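PDB 1VM7: ribokinase from Thermotoga maritima, which phosphorylates D-ribose at its O-5 with ATP and a divalent cation, most likely magnesium, giving D-ribose 5-phosphate. Local coordinates for the interface of chains A and B. Coordinates in Å, arbitrary orientation; residue numbers count along the deposited sequence, not the author numbering. Chains: chain A/B, ribokinase.

Contact 1: the interface of chains A and B. Residues chain A 27, 29, 46, 105, 107; chain B 27, 29, 46, 107.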
ATOM      1  N   ILE A  27       4.334   0.142  -4.682  1.00 33.09           N
ATOM      2  CA  ILE A  27       4.188  -0.867  -3.640  1.00 33.22           C
ATOM      3  C   ILE A  27       3.586  -2.108  -4.276  1.00 33.09           C
ATOM      4  O   ILE A  27       2.402  -2.119  -4.637  1.00 33.25           O
ATOM      5  CB  ILE A  27       3.333  -0.349  -2.435  1.00 33.69           C
ATOM      6  CG1 ILE A  27       4.007   0.872  -1.802  1.00 33.18           C
ATOM      7  CG2 ILE A  27       3.140  -1.430  -1.377  1.00 33.12           C
ATOM      8  CD1 ILE A  27       3.046   1.775  -1.102  1.00 36.06           C
ATOM      9  N   LEU A  29       2.317  -5.732  -4.234  1.00 32.93           N
ATOM     10  CA  LEU A  29       1.811  -6.770  -3.356  1.00 33.45           C
ATOM     11  C   LEU A  29       1.566  -8.024  -4.210  1.00 33.19           C
ATOM     12  O   LEU A  29       0.676  -8.065  -5.033  1.00 33.47           O
ATOM     13  CB  LEU A  29       0.541  -6.315  -2.658  1.00 33.52           C
ATOM     14  CG  LEU A  29       0.744  -5.008  -1.899  1.00 34.69           C
ATOM     15  CD1 LEU A  29      -0.555  -4.290  -1.731  1.00 34.55           C
ATOM     16  CD2 LEU A  29       1.454  -5.289  -0.588  1.00 34.12           C
ATOM     17  N   MET A  46       5.679  -8.227  -0.128  1.00 33.63           N
ATOM     18  CA  MET A  46       5.582  -6.804  -0.380  1.00 34.47           C
ATOM     19  C   MET A  46       6.961  -6.274  -0.690  1.00 33.42           C
ATOM     20  O   MET A  46       7.904  -6.489   0.068  1.00 33.88           O
ATOM     21  CB  MET A  46       5.041  -6.046   0.815  1.00 34.41           C
ATOM     22  CG  MET A  46       4.798  -4.581   0.506  1.00 37.23           C
ATOM     23  SD  MET A  46       4.272  -3.653   1.955  1.00 36.33           S
ATOM     24  CE  MET A  46       5.806  -3.436   2.782  1.00 37.80           C
ATOM     25  N   ARG A 105       2.080   7.435  -4.174  1.00 32.28           N
ATOM     26  CA  ARG A 105       2.255   5.990  -4.109  1.00 33.68           C
ATOM     27  C   ARG A 105       1.296   5.250  -5.025  1.00 33.50           C
ATOM     28  O   ARG A 105       0.240   5.768  -5.388  1.00 34.59           O
ATOM     29  CB  ARG A 105       2.189   5.504  -2.677  1.00 34.52           C
ATOM     30  CG  ARG A 105       0.925   5.678  -1.904  1.00 34.54           C
ATOM     31  CD  ARG A 105       1.261   5.585  -0.433  1.00 36.60           C
ATOM     32  NE  ARG A 105       2.155   6.672  -0.086  1.00 38.72           N
ATOM     33  CZ  ARG A 105       2.793   6.846   1.070  1.00 39.43           C
ATOM     34  NH1 ARG A 105       2.659   6.011   2.090  1.00 39.75           N
ATOM     35  NH2 ARG A 105       3.581   7.899   1.200  1.00 38.78           N
ATOM     36  N   PHE A 107      -0.326   1.336  -5.474  1.00 33.78           N
ATOM     37  CA  PHE A 107      -0.505   0.030  -4.837  1.00 34.17           C
ATOM     38  C   PHE A 107      -0.841  -0.975  -5.919  1.00 34.95           C
ATOM     39  O   PHE A 107      -1.935  -0.928  -6.506  1.00 35.17           O
ATOM     40  CB  PHE A 107      -1.631   0.085  -3.836  1.00 33.41           C
ATOM     41  CG  PHE A 107      -1.401   1.075  -2.755  1.00 34.03           C
ATOM     42  CD1 PHE A 107      -1.803   2.397  -2.909  1.00 34.37           C
ATOM     43  CD2 PHE A 107      -0.763   0.709  -1.590  1.00 33.52           C
ATOM     44  CE1 PHE A 107      -1.595   3.312  -1.898  1.00 32.92           C
ATOM     45  CE2 PHE A 107      -0.575   1.641  -0.563  1.00 35.06           C
ATOM     46  CZ  PHE A 107      -0.984   2.928  -0.724  1.00 32.29           C
TER
ATOM     47  N   ILE B  27      -4.451   0.691   6.033  1.00 33.66           N
ATOM     48  CA  ILE B  27      -4.310   1.691   4.992  1.00 33.43           C
ATOM     49  C   ILE B  27      -5.568   1.616   4.189  1.00 33.04           C
ATOM     50  O   ILE B  27      -5.782   0.636   3.492  1.00 33.82           O
ATOM     51  CB  ILE B  27      -3.051   1.450   4.145  1.00 33.44           C
ATOM     52  CG1 ILE B  27      -1.802   1.536   5.038  1.00 33.70           C
ATOM     53  CG2 ILE B  27      -2.935   2.526   3.050  1.00 33.99           C
ATOM     54  CD1 ILE B  27      -0.568   0.905   4.458  1.00 33.81           C
ATOM     55  N   LEU B  29      -7.901   2.720   1.387  1.00 33.08           N
ATOM     56  CA  LEU B  29      -7.937   3.320   0.073  1.00 33.69           C
ATOM     57  C   LEU B  29      -9.389   3.416  -0.393  1.00 33.04           C
ATOM     58  O   LEU B  29     -10.036   2.428  -0.629  1.00 33.53           O
ATOM     59  CB  LEU B  29      -7.074   2.462  -0.853  1.00 34.10           C
ATOM     60  CG  LEU B  29      -5.596   2.322  -0.445  1.00 34.40           C
ATOM     61  CD1 LEU B  29      -4.956   1.180  -1.175  1.00 36.63           C
ATOM     62  CD2 LEU B  29      -4.831   3.545  -0.738  1.00 36.46           C
ATOM     63  N   MET B  46      -6.702   8.387   0.706  1.00 34.02           N
ATOM     64  CA  MET B  46      -5.929   7.419   1.474  1.00 34.63           C
ATOM     65  C   MET B  46      -5.833   7.930   2.904  1.00 33.84           C
ATOM     66  O   MET B  46      -5.442   9.074   3.134  1.00 33.31           O
ATOM     67  CB  MET B  46      -4.522   7.235   0.896  1.00 35.30           C
ATOM     68  CG  MET B  46      -3.716   6.129   1.613  1.00 36.28           C
ATOM     69  SD  MET B  46      -1.970   6.088   1.169  1.00 36.78           S
ATOM     70  CE  MET B  46      -1.407   7.673   1.720  1.00 38.05           C
ATOM     71  N   PHE B 107      -3.967  -3.489   3.659  1.00 33.72           N
ATOM     72  CA  PHE B 107      -4.351  -2.619   2.558  1.00 34.03           C
ATOM     73  C   PHE B 107      -5.812  -2.852   2.258  1.00 34.49           C
ATOM     74  O   PHE B 107      -6.190  -3.915   1.795  1.00 35.42           O
ATOM     75  CB  PHE B 107      -3.522  -2.889   1.321  1.00 33.79           C
ATOM     76  CG  PHE B 107      -2.052  -2.741   1.536  1.00 34.16           C
ATOM     77  CD1 PHE B 107      -1.297  -3.812   1.941  1.00 32.98           C
ATOM     78  CD2 PHE B 107      -1.424  -1.518   1.334  1.00 35.10           C
ATOM     79  CE1 PHE B 107       0.063  -3.695   2.114  1.00 33.63           C
ATOM     80  CE2 PHE B 107      -0.052  -1.381   1.516  1.00 34.02           C
ATOM     81  CZ  PHE B 107       0.687  -2.466   1.901  1.00 34.17           C
TER
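A:Phe107 and B:Phe107 meet at the two-fold axis of the homodimer, where the lid sheets of the two ribokinase subunits pack against each other. Each Phe107 has 66 Å² of its surface hidden by the partner chain. The aromatic contact is made by the ring margins, CE2 of A:Phe107 lying 3.7 Å from CE2 of B:Phe107. In both copies CG stands anti to the carbonyl carbon (chi1 -60° in A:Phe107), and a chi2 near 90° turns the ring broadside to a leucine of the other chain.

Methyl-to-ring packing completes the aromatic centre. B:Leu29 reaches over one face of A:Phe107, its CD1 methyl 3.9 Å from the ring centroid and displaced toward the rim, while its other branch, CD2, comes 3.4 Å from CE1 of the same ring. A:Leu29 treats B:Phe107 in the same way. Each ring is backed on its other face, near CE2, by CD1 of its own chain's Ile27, whose CG2 approaches CZ of the partner's ring only distantly.

Sulfur contacts flank the rings. B:Met46 crosses A:Phe107 at about a right angle; CG anti to the backbone N (chi1 -175°) and an extended chi2 carry SD to 3.8 Å from CZ, and A:Met46 SD likewise meets CZ of B:Phe107. The bend at chi3 turns the CE methyl of B:Met46 toward A:Arg105, whose CD methylene lies 3.6 Å from B:Met46 SD.

Contact 2: the interface of chains A and B. Residues chain A 34, 115-117; chain B 37-39.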
ATOM      1  N   PHE A  34      -6.278 -12.478  -7.502  1.00 31.77           N
ATOM      2  CA  PHE A  34      -6.777 -11.151  -7.231  1.00 32.44           C
ATOM      3  C   PHE A  34      -7.756 -11.236  -6.067  1.00 32.33           C
ATOM      4  O   PHE A  34      -8.700 -12.036  -6.084  1.00 32.31           O
ATOM      5  CB  PHE A  34      -7.437 -10.530  -8.466  1.00 32.94           C
ATOM      6  CG  PHE A  34      -6.446 -10.010  -9.485  1.00 33.09           C
ATOM      7  CD1 PHE A  34      -5.575  -8.992  -9.159  1.00 33.38           C
ATOM      8  CD2 PHE A  34      -6.397 -10.548 -10.773  1.00 33.69           C
ATOM      9  CE1 PHE A  34      -4.661  -8.515 -10.081  1.00 32.48           C
ATOM     10  CE2 PHE A  34      -5.508 -10.068 -11.696  1.00 32.64           C
ATOM     11  CZ  PHE A  34      -4.628  -9.048 -11.346  1.00 33.51           C
ATOM     12  N   GLN A 115      -0.425 -10.935 -13.881  1.00 35.16           N
ATOM     13  CA  GLN A 115      -1.399  -9.904 -14.174  1.00 35.57           C
ATOM     14  C   GLN A 115      -1.508  -9.041 -12.949  1.00 34.88           C
ATOM     15  O   GLN A 115      -1.424  -9.543 -11.814  1.00 35.47           O
ATOM     16  CB  GLN A 115      -2.789 -10.483 -14.571  1.00 35.32           C
ATOM     17  CG  GLN A 115      -3.779  -9.351 -14.921  1.00 36.79           C
ATOM     18  CD  GLN A 115      -5.079  -9.773 -15.576  1.00 38.48           C
ATOM     19  OE1 GLN A 115      -5.605  -9.032 -16.418  1.00 41.89           O
ATOM     20  NE2 GLN A 115      -5.615 -10.950 -15.205  1.00 39.92           N
ATOM     21  N   ASN A 116      -1.707  -7.744 -13.161  1.00 34.29           N
ATOM     22  CA  ASN A 116      -1.762  -6.796 -12.059  1.00 33.87           C
ATOM     23  C   ASN A 116      -2.940  -5.826 -12.193  1.00 32.99           C
ATOM     24  O   ASN A 116      -3.605  -5.751 -13.238  1.00 31.63           O
ATOM     25  CB  ASN A 116      -0.411  -6.042 -11.935  1.00 34.54           C
ATOM     26  CG  ASN A 116      -0.239  -4.936 -12.992  1.00 37.21           C
ATOM     27  OD1 ASN A 116      -1.169  -4.166 -13.281  1.00 38.11           O
ATOM     28  ND2 ASN A 116       0.967  -4.839 -13.550  1.00 39.21           N
ATOM     29  N   ARG A 117      -3.187  -5.107 -11.102  1.00 31.99           N
ATOM     30  CA  ARG A 117      -4.051  -3.913 -11.115  1.00 32.05           C
ATOM     31  C   ARG A 117      -3.497  -2.958 -10.087  1.00 31.71           C
ATOM     32  O   ARG A 117      -2.730  -3.374  -9.220  1.00 31.12           O
ATOM     33  CB  ARG A 117      -5.508  -4.257 -10.781  1.00 31.47           C
ATOM     34  CG  ARG A 117      -5.670  -4.865  -9.403  1.00 32.04           C
ATOM     35  CD  ARG A 117      -7.087  -5.208  -9.131  1.00 33.31           C
ATOM     36  NE  ARG A 117      -7.224  -5.931  -7.880  1.00 32.28           N
ATOM     37  CZ  ARG A 117      -8.157  -6.848  -7.660  1.00 34.03           C
ATOM     38  NH1 ARG A 117      -9.029  -7.178  -8.618  1.00 33.88           N
ATOM     39  NH2 ARG A 117      -8.182  -7.493  -6.502  1.00 33.78           N
TER
ATOM     40  N   PRO B  37      -9.055  -6.373 -12.540  1.00 33.69           N
ATOM     41  CA  PRO B  37      -7.753  -6.816 -13.067  1.00 33.88           C
ATOM     42  C   PRO B  37      -7.373  -6.048 -14.333  1.00 33.89           C
ATOM     43  O   PRO B  37      -8.197  -5.887 -15.193  1.00 33.48           O
ATOM     44  CB  PRO B  37      -7.988  -8.296 -13.377  1.00 33.60           C
ATOM     45  CG  PRO B  37      -9.017  -8.698 -12.354  1.00 34.55           C
ATOM     46  CD  PRO B  37      -9.965  -7.513 -12.325  1.00 33.71           C
ATOM     47  N   GLY B  38      -6.158  -5.509 -14.399  1.00 33.97           N
ATOM     48  CA  GLY B  38      -5.739  -4.745 -15.582  1.00 34.04           C
ATOM     49  C   GLY B  38      -6.038  -3.256 -15.474  1.00 33.91           C
ATOM     50  O   GLY B  38      -5.558  -2.458 -16.291  1.00 33.69           O
ATOM     51  N   GLU B  39      -6.816  -2.880 -14.460  1.00 33.75           N
ATOM     52  CA  GLU B  39      -7.284  -1.505 -14.299  1.00 33.61           C
ATOM     53  C   GLU B  39      -6.332  -0.721 -13.389  1.00 33.11           C
ATOM     54  O   GLU B  39      -5.779  -1.269 -12.437  1.00 33.34           O
ATOM     55  CB  GLU B  39      -8.705  -1.492 -13.727  1.00 33.43           C
ATOM     56  CG  GLU B  39      -9.215  -0.100 -13.320  1.00 35.36           C
ATOM     57  CD  GLU B  39     -10.638  -0.112 -12.771  1.00 35.07           C
ATOM     58  OE1 GLU B  39     -11.123  -1.200 -12.366  1.00 33.53           O
ATOM     59  OE2 GLU B  39     -11.260   0.974 -12.758  1.00 35.04           O
TER
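The loop of chain B that carries B:Pro37 and B:Gly38, just ahead of strand 40-42, lies against the start of strand 116-121 of chain A and the chain A loops holding A:Phe34 and A:Gln115. B:Pro37 is the apolar centre, with 75 Å² of its surface hidden by chain A. Its CB lies 3.5 Å from CE2 of A:Phe34, and the CB-CG side of the pyrrolidine leans on one face of the phenyl group near its CD2 and CE2 rim, while CD tilts away. A:Gln115 reaches the same CB with its terminal amide, CD being 3.9 Å away; the extended chain, with CG anti to the backbone N (chi1 -178°), carries the amide there while CG lies at the edge of the A:Phe34 ring.

A:Arg117 runs alongside B:Pro37, pointing the same way, with NH1 3.8 Å from the proline CD. Its guanidinium has CD1 of A:Phe34 3.6 Å above its plane, over its centre, a contact within chain A that should steady both flat groups beside the proline.

A backbone hydrogen bond adds a polar link: B:Gly38 N donates to A:Asn116 O at 2.8 Å, with a moderately bent 141° at the hydrogen. The site thus joins a loop of one subunit to the lid strand of the other, helping to hold the dimer together.

Contact 3: the interface of chains A and B. Residues chain A 29, 31, 41-43; chain B 119-121.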
ATOM      1  N   LEU A  29       2.317  -5.732  -4.234  1.00 32.93           N
ATOM      2  CA  LEU A  29       1.811  -6.770  -3.356  1.00 33.45           C
ATOM      3  C   LEU A  29       1.566  -8.024  -4.210  1.00 33.19           C
ATOM      4  O   LEU A  29       0.676  -8.065  -5.033  1.00 33.47           O
ATOM      5  CB  LEU A  29       0.541  -6.315  -2.658  1.00 33.52           C
ATOM      6  CG  LEU A  29       0.744  -5.008  -1.899  1.00 34.69           C
ATOM      7  CD1 LEU A  29      -0.555  -4.290  -1.731  1.00 34.55           C
ATOM      8  CD2 LEU A  29       1.454  -5.289  -0.588  1.00 34.12           C
ATOM      9  N   VAL A  31       0.264 -11.617  -4.679  1.00 33.51           N
ATOM     10  CA  VAL A  31      -0.817 -12.454  -4.142  1.00 33.36           C
ATOM     11  C   VAL A  31      -1.047 -13.671  -5.017  1.00 32.88           C
ATOM     12  O   VAL A  31      -0.633 -13.722  -6.171  1.00 32.84           O
ATOM     13  CB  VAL A  31      -2.166 -11.683  -3.989  1.00 33.05           C
ATOM     14  CG1 VAL A  31      -2.059 -10.628  -2.935  1.00 32.44           C
ATOM     15  CG2 VAL A  31      -2.617 -11.068  -5.319  1.00 34.00           C
ATOM     16  N   GLN A  41      -6.945 -11.311   2.122  1.00 32.97           N
ATOM     17  CA  GLN A  41      -5.926 -12.213   1.588  1.00 33.31           C
ATOM     18  C   GLN A  41      -4.559 -11.771   2.066  1.00 33.86           C
ATOM     19  O   GLN A  41      -4.260 -10.586   2.059  1.00 33.78           O
ATOM     20  CB  GLN A  41      -5.947 -12.192   0.052  1.00 33.05           C
ATOM     21  CG  GLN A  41      -4.987 -13.234  -0.565  1.00 33.07           C
ATOM     22  CD  GLN A  41      -5.012 -13.306  -2.075  1.00 32.03           C
ATOM     23  OE1 GLN A  41      -4.515 -14.281  -2.658  1.00 31.84           O
ATOM     24  NE2 GLN A  41      -5.558 -12.282  -2.719  1.00 25.65           N
ATOM     25  N   LYS A  42      -3.711 -12.724   2.435  1.00 35.29           N
ATOM     26  CA  LYS A  42      -2.329 -12.439   2.820  1.00 35.99           C
ATOM     27  C   LYS A  42      -1.483 -12.147   1.593  1.00 35.71           C
ATOM     28  O   LYS A  42      -1.546 -12.914   0.620  1.00 35.79           O
ATOM     29  CB  LYS A  42      -1.683 -13.665   3.493  1.00 36.60           C
ATOM     30  CG  LYS A  42      -1.919 -13.867   4.982  1.00 39.09           C
ATOM     31  CD  LYS A  42      -0.959 -14.957   5.548  1.00 37.98           C
ATOM     32  N   ALA A  43      -0.660 -11.091   1.636  1.00 35.29           N
ATOM     33  CA  ALA A  43       0.339 -10.872   0.573  1.00 35.37           C
ATOM     34  C   ALA A  43       1.446 -11.905   0.713  1.00 35.57           C
ATOM     35  O   ALA A  43       1.960 -12.156   1.811  1.00 36.35           O
ATOM     36  CB  ALA A  43       0.942  -9.458   0.628  1.00 35.41           C
TER
ATOM     37  N   ILE B 119      -5.835  -6.799   1.663  1.00 32.88           N
ATOM     38  CA  ILE B 119      -4.592  -7.517   1.540  1.00 33.04           C
ATOM     39  C   ILE B 119      -3.835  -7.254   2.821  1.00 33.77           C
ATOM     40  O   ILE B 119      -3.637  -6.088   3.222  1.00 33.65           O
ATOM     41  CB  ILE B 119      -3.716  -7.075   0.352  1.00 33.06           C
ATOM     42  CG1 ILE B 119      -4.439  -7.295  -0.958  1.00 34.01           C
ATOM     43  CG2 ILE B 119      -2.382  -7.873   0.334  1.00 33.06           C
ATOM     44  CD1 ILE B 119      -3.732  -6.726  -2.123  1.00 35.93           C
ATOM     45  N   ILE B 120      -3.389  -8.337   3.448  1.00 33.50           N
ATOM     46  CA  ILE B 120      -2.646  -8.238   4.688  1.00 34.66           C
ATOM     47  C   ILE B 120      -1.204  -8.604   4.461  1.00 33.51           C
ATOM     48  O   ILE B 120      -0.905  -9.637   3.904  1.00 33.36           O
ATOM     49  CB  ILE B 120      -3.221  -9.130   5.778  1.00 35.45           C
ATOM     50  CG1 ILE B 120      -4.463  -8.439   6.329  1.00 39.24           C
ATOM     51  CG2 ILE B 120      -2.212  -9.283   6.940  1.00 37.42           C
ATOM     52  CD1 ILE B 120      -5.236  -9.266   7.229  1.00 43.60           C
ATOM     53  N   PHE B 121      -0.314  -7.727   4.888  1.00 32.69           N
ATOM     54  CA  PHE B 121       1.111  -8.014   4.863  1.00 32.31           C
ATOM     55  C   PHE B 121       1.577  -8.157   6.290  1.00 31.43           C
ATOM     56  O   PHE B 121       1.574  -7.182   7.006  1.00 32.11           O
ATOM     57  CB  PHE B 121       1.898  -6.888   4.186  1.00 32.81           C
ATOM     58  CG  PHE B 121       3.390  -7.112   4.199  1.00 32.68           C
ATOM     59  CD1 PHE B 121       3.944  -8.157   3.516  1.00 33.92           C
ATOM     60  CD2 PHE B 121       4.229  -6.293   4.929  1.00 34.90           C
ATOM     61  CE1 PHE B 121       5.326  -8.377   3.550  1.00 34.79           C
ATOM     62  CE2 PHE B 121       5.602  -6.510   4.938  1.00 34.53           C
ATOM     63  CZ  PHE B 121       6.140  -7.553   4.262  1.00 31.79           C
TER
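Strand 40-42 of chain A and strand 116-121 of chain B run parallel, A:Gln41 pairing with B:Ile119 and A:Lys42 with B:Ile120, and B:Ile120 uses both its N and its O in fairly straight backbone hydrogen bonds, donating to A:Gln41 O at 2.8 Å and accepting from A:Ala43 N at 2.7 Å, which sets the register here and carries a beta-sheet from one subunit into the other.

B:Ile119 supplies the principal side-chain contact, on the sheet face shared with A:Leu29 and A:Ala43, and has 55 Å² of its surface hidden by chain A. Its two branches diverge from CB and serve different partners. A:Val31 lies at the margin of this apolar face, its CG1 methyl 4.3 Å from B:Ile119 CG2. The side chain of B:Ile120 projects from the opposite face, as expected for the next residue of a strand; among the residues considered, its clearest contacts are made by its backbone. B:Phe121 turns back to the first face, where its ring approaches the A:Ala43 methyl only loosely.

The division of labour within B:Ile119 follows from its first torsion. CG2, anti to the backbone N, lies 3.7 Å from A:Ala43 CB, whereas CG1, anti to the carbonyl carbon (chi1 -61°), extends CD1 to meet A:Leu29 CD1 at 4.0 Å.

Contact 1 lies about 10 Å from contact 3 and 14 Å from contact 2, centre to centre of their C-alpha atoms; contacts 2 and 3 are also about 14 Å apart. A:Leu29 of strand 24-30 belongs to contacts 1 and 3, linking the aromatic centre to the intersubunit strand pairing. Contacts 2 and 3 place neighbouring stretches of one segment, residues 37-39 and 41-43, against the partner's strand 116-121, with the chains exchanged. Together they form one dimer interface of the lids. It lies about 19 to 26 Å from A:Asp258, the predicted catalytic base, and probably supports the active site indirectly, by ordering the lid.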